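Local structure of DPS family protein (3IQ1) at residues L26-Q31 and S86-A91. The protein probably binds and oxidises iron as a member of the Dps family of ferritin-like proteins, and assembles into a shell of twelve subunits. Sequence-based numbering, arbitrary orientation. Where two conformers were deposited one is given.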
# COMPACT_ATOMS: atom_id res chain seq x y z
N LEU B 26 6.74 -5.36 37.85
CA LEU B 26 6.77 -6.03 36.56
C LEU B 26 7.49 -5.19 35.50
O LEU B 26 8.28 -5.71 34.73
CB LEU B 26 5.37 -6.39 36.10
CG LEU B 26 5.21 -7.17 34.77
CD1 LEU B 26 5.80 -8.54 34.81
CD2 LEU B 26 3.73 -7.21 34.41
N LEU B 27 7.14 -3.91 35.44
CA LEU B 27 7.75 -2.95 34.50
C LEU B 27 9.26 -2.90 34.69
O LEU B 27 9.99 -2.91 33.71
CB LEU B 27 7.10 -1.58 34.71
CG LEU B 27 7.69 -0.43 33.92
CD1 LEU B 27 7.63 -0.69 32.43
CD2 LEU B 27 6.99 0.86 34.27
N ALA B 28 9.72 -2.89 35.93
CA ALA B 28 11.16 -2.96 36.22
C ALA B 28 11.84 -4.18 35.61
O ALA B 28 12.91 -4.07 35.02
CB ALA B 28 11.40 -2.93 37.72
N ASN B 29 11.19 -5.34 35.77
CA ASN B 29 11.69 -6.54 35.17
C ASN B 29 11.72 -6.43 33.65
O ASN B 29 12.69 -6.84 33.02
CB ASN B 29 10.89 -7.74 35.62
CG ASN B 29 11.26 -8.18 37.05
OD1 ASN B 29 10.35 -8.42 37.90
ND2 ASN B 29 12.50 -8.31 37.33
N TYR B 30 10.64 -5.94 33.05
CA TYR B 30 10.63 -5.73 31.61
C TYR B 30 11.78 -4.89 31.12
O TYR B 30 12.35 -5.16 30.05
CB TYR B 30 9.33 -5.14 31.10
CG TYR B 30 8.25 -6.10 30.71
CD1 TYR B 30 7.32 -6.57 31.61
CD2 TYR B 30 8.16 -6.55 29.42
CE1 TYR B 30 6.34 -7.44 31.25
CE2 TYR B 30 7.13 -7.44 29.05
CZ TYR B 30 6.26 -7.88 29.95
OH TYR B 30 5.28 -8.78 29.55
N GLN B 31 12.08 -3.84 31.84
CA GLN B 31 13.02 -2.83 31.38
C GLN B 31 14.44 -3.44 31.40
O GLN B 31 15.18 -3.33 30.40
CB GLN B 31 12.89 -1.56 32.23
CG GLN B 31 11.66 -0.73 31.89
CD GLN B 31 11.82 0.14 30.65
OE1 GLN B 31 12.43 -0.29 29.66
NE2 GLN B 31 11.19 1.33 30.66
N SER B 86 17.70 3.94 37.60
CA SER B 86 18.01 3.67 39.02
C SER B 86 16.85 2.96 39.69
O SER B 86 17.05 2.00 40.42
CB SER B 86 18.27 4.97 39.77
OG SER B 86 19.42 5.57 39.29
N GLY B 87 15.65 3.45 39.42
CA GLY B 87 14.44 2.86 39.99
C GLY B 87 14.27 1.41 39.55
O GLY B 87 14.01 0.54 40.37
N TYR B 88 14.43 1.16 38.26
CA TYR B 88 14.31 -0.19 37.75
C TYR B 88 15.36 -1.13 38.33
O TYR B 88 15.03 -2.26 38.68
CB TYR B 88 14.38 -0.22 36.21
CG TYR B 88 13.38 0.62 35.46
CD1 TYR B 88 12.06 0.65 35.84
CD2 TYR B 88 13.72 1.26 34.30
CE1 TYR B 88 11.12 1.40 35.15
CE2 TYR B 88 12.81 1.99 33.61
CZ TYR B 88 11.51 2.08 34.02
OH TYR B 88 10.54 2.76 33.27
N LEU B 89 16.61 -0.70 38.47
CA LEU B 89 17.63 -1.56 39.04
C LEU B 89 17.35 -1.91 40.51
O LEU B 89 17.72 -3.01 40.95
CB LEU B 89 18.99 -0.90 38.92
CG LEU B 89 19.57 -0.89 37.52
CD1 LEU B 89 20.85 -0.06 37.51
CD2 LEU B 89 19.82 -2.28 36.97
N LYS B 90 16.76 -0.99 41.26
CA LYS B 90 16.37 -1.25 42.64
C LYS B 90 15.27 -2.30 42.74
O LYS B 90 15.27 -3.10 43.67
CB LYS B 90 15.93 0.03 43.33
CG LYS B 90 15.74 -0.09 44.81
CD LYS B 90 15.57 1.28 45.44
CE LYS B 90 14.92 1.19 46.83
NZ LYS B 90 14.92 2.55 47.49
N ALA B 91 14.33 -2.26 41.82
CA ALA B 91 13.11 -3.10 41.89
C ALA B 91 13.18 -4.43 41.17
O ALA B 91 12.42 -5.34 41.52
CB ALA B 91 11.89 -2.33 41.34
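One face of the Tyr88 ring is covered by the side chain of Gln31. Gln31 CG sits over that face, 3.6 Å from the ring centroid and close to the ring normal, a CH-pi contact. It lies offset toward the rim, closest to CE2 and CZ, while Gln31 CB lies nearer CD2. Ala28 CA and Leu27 CG meet the ring obliquely, on its CD1 and CE1 side. Leu27 CG is 4.1 Å from Tyr88 CE1.

The Gln31 chain bends at chi2, which carries CD outward past the rim beside CE2. The amide plane stands 44° from the ring plane. Gln31 NE2 donates a hydrogen bond of 3.0 Å to Tyr88 OH, with an N-H...O angle of 154°. Tyr88 OH lies somewhat out of the amide plane. The same hydroxyl is hydrogen-bonded to Met82 O, so two partners hold the end of this buried ring.

The contact joins helix 13-43 of the ferritin-like four-helix bundle to helix 85-91. This short helix belongs to the connection between helix 49-76 and helix 103-131, and a short helix at this point is a hallmark of the Dps fold. It runs across the bundle helix, the two local axes 105° apart and 8.3 Å at closest approach. The backbones come nearest at Ala28 and Tyr88, whose CA atoms are 4.5 Å apart; Ala28 has only a methyl group there, consistent with such a close crossing. Nearby, Ala28 CB packs against Ala91 CB at 3.7 Å.

Met35 of a neighbouring subunit packs on both Gln31 and Tyr88, so this pair lies at a subunit interface. On the bundle side, Gln31 also touches Ile67 of helix 49-76.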